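PDB 4YHC: sterol regulatory element-binding protein cleavage-activating protein, which is an escort protein required for processing of the transcription factor precursor Sre1 at low sterol or oxygen, this chain being the escort's WD40 domain. Local coordinates for residues G405-Q417 and S424-P438. The protein carries 9 engineered substitutions. Residues are numbered along the deposited sequence; the frame is centred on the assembly and turned at random.
Sequences GETQVWEVWMYSQ and SKSLKMYNSLIIADP. Engineered in segment 424-438: S424 (natural residue Cys).
With CG anti to the carbonyl carbon (chi1 -64°) and the chain extended beyond it, Q408 carries its amide to S432 and I434, while W410, with a like chi1 of -65°, lays its indole against the M429 methyl. Q408 and W410 lie on one face of an antiparallel hairpin in the WD40 propeller, a worked example of a buried amide that makes three hydrogen bonds. Q408 NE2 donates to I434 O at 2.7 Å, nearly straight and in the amide plane. Q408 OE1 accepts twice: S432 OG, 2.7 Å from Q408 OE1, comes from well above the amide plane, and W410 NE1, at 3.0 Å, from the other face, with the oxygen in the indole plane. S432 OG also accepts from I434 N, an ST turn beginning at the last residue of the type II turn M429-S432. M429 CE lies over W410's five-membered ring, 4.1 Å from its centroid, and P438 CG meets the indole edge at W410 CZ3, 3.9 Å away. A leucine in place of Q408 would probably leave I434 O and W410 NE1 without these partners and the S432 hydroxyl without its acceptor. One glutamine thus ties S432 and I434 to the hairpin and helps, with M429 and P438, to fix the indole's rotation.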
loop_
_atom_site.group_PDB
_atom_site.type_symbol
_atom_site.label_atom_id
_atom_site.label_comp_id
_atom_site.label_asym_id
_atom_site.label_seq_id
_atom_site.Cartn_x
_atom_site.Cartn_y
_atom_site.Cartn_z
ATOM N N GLY A 405 6.375 15.072 32.674
ATOM C CA GLY A 405 6.766 14.453 31.412
ATOM C C GLY A 405 7.430 13.117 31.665
ATOM O O GLY A 405 7.715 12.770 32.809
ATOM N N GLU A 406 7.682 12.346 30.613
ATOM C CA GLU A 406 8.293 11.043 30.808
ATOM C C GLU A 406 9.326 10.668 29.760
ATOM O O GLU A 406 9.299 11.125 28.607
ATOM C CB GLU A 406 7.223 9.942 30.918
ATOM C CG GLU A 406 6.292 9.826 29.737
ATOM C CD GLU A 406 5.305 8.674 29.898
ATOM O OE1 GLU A 406 5.670 7.517 29.564
ATOM O OE2 GLU A 406 4.162 8.923 30.365
ATOM N N THR A 407 10.203 9.785 30.207
ATOM C CA THR A 407 11.292 9.267 29.448
ATOM C C THR A 407 10.878 7.850 28.997
ATOM O O THR A 407 10.350 7.084 29.791
ATOM C CB THR A 407 12.572 9.241 30.324
ATOM O OG1 THR A 407 13.011 10.593 30.532
ATOM C CG2 THR A 407 13.637 8.466 29.689
ATOM N N GLN A 408 11.070 7.552 27.711
ATOM C CA GLN A 408 10.676 6.284 27.131
ATOM C C GLN A 408 11.835 5.661 26.412
ATOM O O GLN A 408 12.636 6.360 25.776
ATOM C CB GLN A 408 9.537 6.499 26.120
ATOM C CG GLN A 408 8.237 7.022 26.687
ATOM C CD GLN A 408 7.285 7.584 25.624
ATOM O OE1 GLN A 408 7.612 7.681 24.435
ATOM N NE2 GLN A 408 6.128 8.020 26.069
ATOM N N VAL A 409 11.949 4.353 26.480
ATOM C CA VAL A 409 12.931 3.665 25.726
ATOM C C VAL A 409 12.155 2.914 24.655
ATOM O O VAL A 409 11.206 2.171 25.004
ATOM C CB VAL A 409 13.710 2.640 26.539
ATOM C CG1 VAL A 409 14.725 1.989 25.657
ATOM C CG2 VAL A 409 14.457 3.320 27.710
ATOM N N TRP A 410 12.559 3.097 23.399
ATOM C CA TRP A 410 11.966 2.349 22.234
ATOM C C TRP A 410 12.990 1.446 21.615
ATOM O O TRP A 410 14.242 1.685 21.733
ATOM C CB TRP A 410 11.453 3.337 21.212
ATOM C CG TRP A 410 10.337 4.179 21.676
ATOM C CD1 TRP A 410 10.407 5.245 22.504
ATOM C CD2 TRP A 410 8.949 4.044 21.305
ATOM N NE1 TRP A 410 9.123 5.761 22.727
ATOM C CE2 TRP A 410 8.235 5.082 21.937
ATOM C CE3 TRP A 410 8.257 3.174 20.454
ATOM C CZ2 TRP A 410 6.863 5.224 21.822
ATOM C CZ3 TRP A 410 6.861 3.347 20.286
ATOM C CH2 TRP A 410 6.185 4.354 20.992
ATOM N N GLU A 411 12.537 0.353 21.015
ATOM C CA GLU A 411 13.390 -0.459 20.214
ATOM C C GLU A 411 12.895 -0.245 18.754
ATOM O O GLU A 411 11.692 -0.329 18.476
ATOM C CB GLU A 411 13.363 -1.922 20.611
ATOM C CG GLU A 411 14.219 -2.781 19.679
ATOM C CD GLU A 411 13.867 -4.255 19.667
ATOM O OE1 GLU A 411 12.752 -4.644 20.102
ATOM O OE2 GLU A 411 14.708 -5.042 19.159
ATOM N N VAL A 412 13.812 0.186 17.902
ATOM C CA VAL A 412 13.619 0.289 16.438
ATOM C C VAL A 412 14.356 -0.822 15.781
ATOM O O VAL A 412 15.566 -1.023 16.020
ATOM C CB VAL A 412 14.166 1.589 15.909
ATOM C CG1 VAL A 412 13.632 1.864 14.514
ATOM C CG2 VAL A 412 13.774 2.682 16.847
ATOM N N TRP A 413 13.687 -1.604 14.952
ATOM C CA TRP A 413 14.389 -2.743 14.403
ATOM C C TRP A 413 14.107 -2.979 12.936
ATOM O O TRP A 413 13.121 -2.492 12.387
ATOM C CB TRP A 413 14.081 -4.026 15.208
ATOM C CG TRP A 413 12.600 -4.359 15.356
ATOM C CD1 TRP A 413 11.816 -4.062 16.352
ATOM C CD2 TRP A 413 11.809 -5.110 14.420
ATOM N NE1 TRP A 413 10.532 -4.550 16.124
ATOM C CE2 TRP A 413 10.521 -5.215 14.945
ATOM C CE3 TRP A 413 12.075 -5.697 13.213
ATOM C CZ2 TRP A 413 9.463 -5.871 14.258
ATOM C CZ3 TRP A 413 11.043 -6.315 12.523
ATOM C CH2 TRP A 413 9.750 -6.423 13.079
ATOM N N MET A 414 14.968 -3.788 12.324
ATOM C CA MET A 414 14.781 -4.180 10.950
ATOM C C MET A 414 15.150 -5.589 10.748
ATOM O O MET A 414 15.956 -6.130 11.478
ATOM C CB MET A 414 15.628 -3.300 10.045
ATOM C CG MET A 414 17.132 -3.289 10.335
ATOM S SD MET A 414 18.183 -2.707 8.903
ATOM C CE MET A 414 17.814 -3.841 7.590
ATOM N N TYR A 415 14.560 -6.200 9.741
ATOM C CA TYR A 415 14.899 -7.519 9.321
ATOM C C TYR A 415 15.062 -7.523 7.787
ATOM O O TYR A 415 14.132 -7.143 7.043
ATOM C CB TYR A 415 13.810 -8.517 9.739
ATOM C CG TYR A 415 14.139 -9.972 9.397
ATOM C CD1 TYR A 415 15.151 -10.657 10.100
ATOM C CD2 TYR A 415 13.454 -10.640 8.397
ATOM C CE1 TYR A 415 15.476 -11.982 9.787
ATOM C CE2 TYR A 415 13.778 -11.936 8.062
ATOM C CZ TYR A 415 14.773 -12.610 8.769
ATOM O OH TYR A 415 15.058 -13.895 8.410
ATOM N N SER A 416 16.234 -7.969 7.318
ATOM C CA SER A 416 16.491 -8.114 5.892
ATOM C C SER A 416 16.122 -9.530 5.510
ATOM O O SER A 416 16.818 -10.485 5.940
ATOM C CB SER A 416 17.973 -7.854 5.609
ATOM O OG SER A 416 18.247 -8.140 4.249
ATOM N N GLN A 417 15.015 -9.687 4.758
ATOM C CA GLN A 417 14.469 -10.997 4.495
ATOM C C GLN A 417 15.407 -11.811 3.623
ATOM O O GLN A 417 15.383 -13.047 3.722
ATOM C CB GLN A 417 13.119 -10.944 3.791
ATOM C CG GLN A 417 12.093 -10.066 4.467
ATOM C CD GLN A 417 10.704 -10.637 4.554
ATOM O OE1 GLN A 417 10.524 -11.677 5.164
ATOM N NE2 GLN A 417 9.666 -9.868 4.059
ATOM N N SER A 424 18.842 -4.037 15.541
ATOM C CA SER A 424 17.994 -3.238 16.386
ATOM C C SER A 424 18.773 -2.100 16.975
ATOM O O SER A 424 19.973 -2.175 17.072
ATOM C CB SER A 424 17.356 -4.061 17.497
ATOM O OG SER A 424 18.384 -4.531 18.335
ATOM N N LYS A 425 18.077 -1.002 17.249
ATOM C CA LYS A 425 18.640 0.161 17.866
ATOM C C LYS A 425 17.692 0.527 19.002
ATOM O O LYS A 425 16.447 0.453 18.882
ATOM C CB LYS A 425 18.798 1.353 16.890
ATOM C CG LYS A 425 19.810 1.129 15.767
ATOM C CD LYS A 425 20.186 2.386 15.022
ATOM C CE LYS A 425 21.361 2.094 14.054
ATOM N NZ LYS A 425 21.763 3.318 13.335
ATOM N N SER A 426 18.299 0.861 20.127
ATOM C CA SER A 426 17.596 1.362 21.299
ATOM C C SER A 426 17.481 2.901 21.182
ATOM O O SER A 426 18.465 3.592 20.868
ATOM C CB SER A 426 18.405 0.893 22.542
ATOM O OG SER A 426 17.743 1.216 23.735
ATOM N N LEU A 427 16.293 3.440 21.400
ATOM C CA LEU A 427 16.041 4.856 21.177
ATOM C C LEU A 427 15.427 5.365 22.444
ATOM O O LEU A 427 14.276 5.004 22.781
ATOM C CB LEU A 427 15.075 5.065 20.022
ATOM C CG LEU A 427 14.837 6.515 19.620
ATOM C CD1 LEU A 427 13.963 6.597 18.357
ATOM C CD2 LEU A 427 14.147 7.293 20.675
ATOM N N LYS A 428 16.168 6.196 23.179
ATOM C CA LYS A 428 15.630 6.771 24.415
ATOM C C LYS A 428 15.143 8.180 24.170
ATOM O O LYS A 428 15.904 9.004 23.678
ATOM C CB LYS A 428 16.694 6.788 25.511
ATOM C CG LYS A 428 16.183 7.422 26.773
ATOM C CD LYS A 428 17.295 7.735 27.783
ATOM C CE LYS A 428 17.651 6.574 28.709
ATOM N NZ LYS A 428 18.064 7.059 30.086
ATOM N N MET A 429 13.904 8.465 24.543
ATOM C CA MET A 429 13.282 9.771 24.330
ATOM C C MET A 429 13.064 10.440 25.694
ATOM O O MET A 429 12.278 9.932 26.547
ATOM C CB MET A 429 11.907 9.642 23.644
ATOM C CG MET A 429 11.928 9.015 22.231
ATOM S SD MET A 429 10.259 9.066 21.494
ATOM C CE MET A 429 10.495 8.261 19.930
ATOM N N TYR A 430 13.770 11.548 25.892
ATOM C CA TYR A 430 13.732 12.273 27.164
ATOM C C TYR A 430 12.638 13.296 27.099
ATOM O O TYR A 430 12.612 14.098 26.207
ATOM C CB TYR A 430 15.068 12.967 27.430
ATOM C CG TYR A 430 15.053 13.570 28.787
ATOM C CD1 TYR A 430 15.239 12.776 29.904
ATOM C CD2 TYR A 430 14.761 14.904 28.969
ATOM C CE1 TYR A 430 15.205 13.315 31.171
ATOM C CE2 TYR A 430 14.723 15.466 30.238
ATOM C CZ TYR A 430 14.951 14.661 31.333
ATOM O OH TYR A 430 14.905 15.187 32.595
ATOM N N ASN A 431 11.705 13.227 28.023
ATOM C CA ASN A 431 10.512 14.066 27.966
ATOM C C ASN A 431 9.652 13.884 26.680
ATOM O O ASN A 431 9.232 14.867 25.993
ATOM C CB ASN A 431 10.852 15.519 28.155
ATOM C CG ASN A 431 9.699 16.265 28.753
ATOM O OD1 ASN A 431 8.843 15.655 29.415
ATOM N ND2 ASN A 431 9.634 17.568 28.516
ATOM N N SER A 432 9.462 12.614 26.349
ATOM C CA SER A 432 8.655 12.253 25.182
ATOM C C SER A 432 7.260 12.876 25.210
ATOM O O SER A 432 6.568 12.833 26.204
ATOM C CB SER A 432 8.524 10.740 25.067
ATOM O OG SER A 432 7.678 10.389 23.962
ATOM N N LEU A 433 6.819 13.411 24.087
ATOM C CA LEU A 433 5.405 13.761 23.933
ATOM C C LEU A 433 4.536 12.643 23.283
ATOM O O LEU A 433 3.428 12.889 22.825
ATOM C CB LEU A 433 5.329 15.018 23.097
ATOM C CG LEU A 433 5.546 16.322 23.859
ATOM C CD1 LEU A 433 6.526 16.220 25.016
ATOM C CD2 LEU A 433 5.946 17.394 22.877
ATOM N N ILE A 434 5.019 11.424 23.222
ATOM C CA ILE A 434 4.249 10.362 22.591
ATOM C C ILE A 434 3.551 9.521 23.629
ATOM O O ILE A 434 4.182 8.878 24.408
ATOM C CB ILE A 434 5.142 9.492 21.698
ATOM C CG1 ILE A 434 5.672 10.360 20.547
ATOM C CG2 ILE A 434 4.344 8.349 21.076
ATOM C CD1 ILE A 434 6.984 9.873 19.974
ATOM N N ILE A 435 2.225 9.477 23.620
ATOM C CA ILE A 435 1.532 8.566 24.587
ATOM C C ILE A 435 0.840 7.350 23.918
ATOM O O ILE A 435 0.427 6.413 24.586
ATOM C CB ILE A 435 0.610 9.314 25.582
ATOM C CG1 ILE A 435 -0.272 10.345 24.873
ATOM C CG2 ILE A 435 1.474 9.972 26.662
ATOM C CD1 ILE A 435 0.435 11.611 24.408
ATOM N N ALA A 436 0.837 7.308 22.598
ATOM C CA ALA A 436 0.181 6.237 21.892
ATOM C C ALA A 436 1.092 5.022 21.689
ATOM O O ALA A 436 2.328 5.099 21.701
ATOM C CB ALA A 436 -0.339 6.749 20.553
ATOM N N ASP A 437 0.472 3.880 21.483
ATOM C CA ASP A 437 1.168 2.739 20.928
ATOM C C ASP A 437 1.410 3.067 19.427
ATOM O O ASP A 437 0.641 3.767 18.842
ATOM C CB ASP A 437 0.301 1.505 21.097
ATOM C CG ASP A 437 0.264 1.013 22.541
ATOM O OD1 ASP A 437 1.077 1.480 23.398
ATOM O OD2 ASP A 437 -0.553 0.120 22.796
ATOM N N PRO A 438 2.459 2.523 18.828
ATOM C CA PRO A 438 2.810 2.814 17.429
ATOM C C PRO A 438 1.821 2.244 16.461
ATOM O O PRO A 438 1.187 1.292 16.782
ATOM C CB PRO A 438 4.160 2.153 17.267
ATOM C CG PRO A 438 4.273 1.166 18.350
ATOM C CD PRO A 438 3.428 1.621 19.456
#